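Local structure of putative fimbrium anchoring subunit Fim4B (Bacteroides ovatus, 5CAG) at residues E79-R84 and S113-Y118. The protein probably serves as the anchoring subunit of a fimbrium, as a member of the FimB/Mfa2 family of outer-membrane lipoproteins. Numbering follows the deposited sequence.
With SO4 (sulfate ion), chain I; SO4 (sulfate ion), chain H; SO4 (sulfate ion), chain D.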
loop_
_atom_site.group_PDB
_atom_site.type_symbol
_atom_site.label_atom_id
_atom_site.label_comp_id
_atom_site.label_asym_id
_atom_site.label_seq_id
_atom_site.Cartn_x
_atom_site.Cartn_y
_atom_site.Cartn_z
ATOM N N GLU A 79 5.038 -4.236 -8.769
ATOM C CA GLU A 79 4.115 -4.505 -9.865
ATOM C C GLU A 79 2.977 -3.489 -9.937
ATOM O O GLU A 79 2.951 -2.631 -10.820
ATOM C CB GLU A 79 3.522 -5.928 -9.713
ATOM C CG GLU A 79 4.520 -7.038 -9.996
ATOM C CD GLU A 79 5.153 -6.952 -11.371
ATOM O OE1 GLU A 79 4.413 -7.108 -12.371
ATOM O OE2 GLU A 79 6.370 -6.657 -11.451
ATOM N N SER A 80 2.020 -3.635 -9.029
ATOM C CA SER A 80 0.791 -2.869 -8.940
ATOM C C SER A 80 1.036 -1.431 -8.520
ATOM O O SER A 80 0.375 -0.522 -9.044
ATOM C CB SER A 80 -0.156 -3.528 -7.931
ATOM O OG SER A 80 -0.331 -4.925 -8.126
ATOM N N ILE A 81 1.957 -1.240 -7.547
ATOM C CA ILE A 81 2.250 0.053 -6.936
ATOM C C ILE A 81 3.056 0.919 -7.845
ATOM O O ILE A 81 4.058 0.495 -8.435
ATOM C CB ILE A 81 2.911 -0.048 -5.538
ATOM C CG1 ILE A 81 1.974 -0.790 -4.556
ATOM C CG2 ILE A 81 3.220 1.350 -4.983
ATOM C CD1 ILE A 81 2.582 -1.172 -3.354
ATOM N N ARG A 82 2.583 2.155 -7.953
ATOM C CA ARG A 82 3.185 3.238 -8.707
ATOM C C ARG A 82 3.448 4.405 -7.716
ATOM O O ARG A 82 2.802 4.488 -6.667
ATOM C CB ARG A 82 2.284 3.645 -9.892
ATOM C CG ARG A 82 2.039 2.555 -10.933
ATOM C CD ARG A 82 1.127 3.055 -12.053
ATOM N NE ARG A 82 0.490 1.955 -12.790
ATOM C CZ ARG A 82 -0.443 2.122 -13.726
ATOM N NH1 ARG A 82 -0.856 3.346 -14.053
ATOM N NH2 ARG A 82 -0.977 1.067 -14.337
ATOM N N ILE A 83 4.429 5.260 -8.024
ATOM C CA ILE A 83 4.798 6.408 -7.197
ATOM C C ILE A 83 4.520 7.673 -7.982
ATOM O O ILE A 83 4.838 7.762 -9.186
ATOM C CB ILE A 83 6.298 6.327 -6.740
ATOM C CG1 ILE A 83 6.577 5.097 -5.850
ATOM C CG2 ILE A 83 6.817 7.622 -6.084
ATOM C CD1 ILE A 83 5.776 4.998 -4.582
ATOM N N ARG A 84 3.922 8.652 -7.287
ATOM C CA ARG A 84 3.654 10.007 -7.785
ATOM C C ARG A 84 4.012 11.017 -6.673
ATOM O O ARG A 84 4.158 10.619 -5.511
ATOM C CB ARG A 84 2.203 10.176 -8.293
ATOM C CG ARG A 84 1.100 10.084 -7.236
ATOM C CD ARG A 84 -0.267 10.075 -7.890
ATOM N NE ARG A 84 -1.304 9.569 -6.995
ATOM C CZ ARG A 84 -2.440 9.008 -7.400
ATOM N NH1 ARG A 84 -2.690 8.854 -8.697
ATOM N NH2 ARG A 84 -3.326 8.577 -6.511
ATOM N N SER A 113 -5.076 -4.297 -6.246
ATOM C CA SER A 113 -4.617 -4.459 -4.853
ATOM C C SER A 113 -3.121 -4.183 -4.801
ATOM O O SER A 113 -2.402 -4.560 -5.734
ATOM C CB SER A 113 -4.925 -5.847 -4.285
ATOM O OG SER A 113 -5.498 -6.729 -5.239
ATOM N N PRO A 114 -2.656 -3.429 -3.786
ATOM C CA PRO A 114 -1.241 -3.068 -3.736
ATOM C C PRO A 114 -0.356 -4.242 -3.374
ATOM O O PRO A 114 -0.711 -5.008 -2.490
ATOM C CB PRO A 114 -1.206 -1.996 -2.654
ATOM C CG PRO A 114 -2.334 -2.303 -1.779
ATOM C CD PRO A 114 -3.400 -2.803 -2.677
ATOM N N ASP A 115 0.795 -4.393 -4.068
ATOM C CA ASP A 115 1.743 -5.457 -3.734
ATOM C C ASP A 115 2.613 -4.974 -2.549
ATOM O O ASP A 115 2.275 -3.948 -1.950
ATOM C CB ASP A 115 2.550 -5.962 -4.937
ATOM C CG ASP A 115 3.282 -4.947 -5.766
ATOM O OD1 ASP A 115 2.695 -3.876 -6.052
ATOM O OD2 ASP A 115 4.400 -5.264 -6.223
ATOM N N SER A 116 3.643 -5.731 -2.127
ATOM C CA SER A 116 4.351 -5.347 -0.909
ATOM C C SER A 116 5.176 -4.061 -1.042
ATOM O O SER A 116 5.945 -3.897 -1.983
ATOM C CB SER A 116 5.200 -6.494 -0.393
ATOM O OG SER A 116 4.325 -7.568 -0.082
ATOM N N LEU A 117 4.936 -3.122 -0.100
ATOM C CA LEU A 117 5.647 -1.840 0.014
ATOM C C LEU A 117 6.209 -1.717 1.423
ATOM O O LEU A 117 5.518 -2.051 2.405
ATOM C CB LEU A 117 4.763 -0.634 -0.338
ATOM C CG LEU A 117 5.426 0.724 -0.392
ATOM C CD1 LEU A 117 6.346 0.887 -1.616
ATOM C CD2 LEU A 117 4.402 1.767 -0.393
ATOM N N TYR A 118 7.500 -1.324 1.493
ATOM C CA TYR A 118 8.255 -1.146 2.726
ATOM C C TYR A 118 8.686 0.291 2.799
ATOM O O TYR A 118 9.269 0.803 1.849
ATOM C CB TYR A 118 9.440 -2.105 2.805
ATOM C CG TYR A 118 9.041 -3.539 2.564
ATOM C CD1 TYR A 118 8.442 -4.298 3.566
ATOM C CD2 TYR A 118 9.229 -4.131 1.320
ATOM C CE1 TYR A 118 8.058 -5.621 3.337
ATOM C CE2 TYR A 118 8.827 -5.443 1.073
ATOM C CZ TYR A 118 8.245 -6.186 2.081
ATOM O OH TYR A 118 7.885 -7.485 1.796
HETATM S S SO4 I . -0.383 -2.239 -13.652
HETATM O O1 SO4 I . -0.696 -1.481 -12.431
HETATM O O2 SO4 I . 0.989 -1.920 -14.045
HETATM O O3 SO4 I . -0.481 -3.677 -13.378
HETATM O O4 SO4 I . -1.327 -1.861 -14.723
HETATM S S SO4 H . -2.859 2.739 -17.048
HETATM O O1 SO4 H . -1.679 3.603 -16.945
HETATM O O2 SO4 H . -2.596 1.665 -18.023
HETATM O O3 SO4 H . -3.178 2.141 -15.736
HETATM O O4 SO4 H . -3.997 3.552 -17.482
HETATM S S SO4 D . 6.194 -11.135 3.122
HETATM O O1 SO4 D . 5.938 -11.277 1.683
HETATM O O2 SO4 D . 7.435 -11.813 3.482
HETATM O O3 SO4 D . 6.284 -9.710 3.461
HETATM O O4 SO4 D . 5.107 -11.749 3.878
#
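Ser113 presents its backbone carbonyl rather than its side chain to residues 79-84: the Ser80 hydroxyl, OG lying anti to its own carbonyl carbon, makes a weak hydrogen bond from Ser80 OG to Ser113 O at 3.2 Å. Pro114 follows through CB of its ring, 3.9 Å from Ile81 CG1; the two side chains also share Phe205 of strand 197-205. Asp115 carries most of the polar contact. Its CG sits in the crowded position between backbone N and carbonyl carbon (chi1 53°), which turns the carboxylate onto three successive amides. Asp115 OD2 accepts from Glu79 N at 2.8 Å, the donor standing 26° out of the carboxylate plane. Asp115 OD1 accepts from Ile81 N at 3.1 Å, nearly along its C-O axis, and takes a weak, more bent bond from Ser80 N. One aspartate thus gathers the backbone N-H groups of the turn that leads into strand 81-84, and the N-H groups, gripping both oxygens, hold the carboxylate in its rotation. These donors probably help stabilise its negative charge, while the Glu79 carboxylate bends off, with Glu79 OE2 5.8 Å from Asp115 OD2. Strand 81-84 is an outermost strand of a small four-stranded antiparallel sheet, paired with 93-96, and Asp115 ties the residues around 79-81 to the loop that enters strand 118-127 of the larger β-structure. Leu117, CG anti to its backbone N, meets Ile81 through its CB, 3.8 Å from Ile81 CD1; Ala94 and Phe205 also touch both residues, extending this apolar layer between the small sheet and strand 197-205. Tyr118 packs edge-to-face with Trp26, and its hydroxyl reaches a sulfate weakly. On the strand, the extended Arg82 chain brings its guanidinium edge to two further sulfates, probably from the crystallisation liquor.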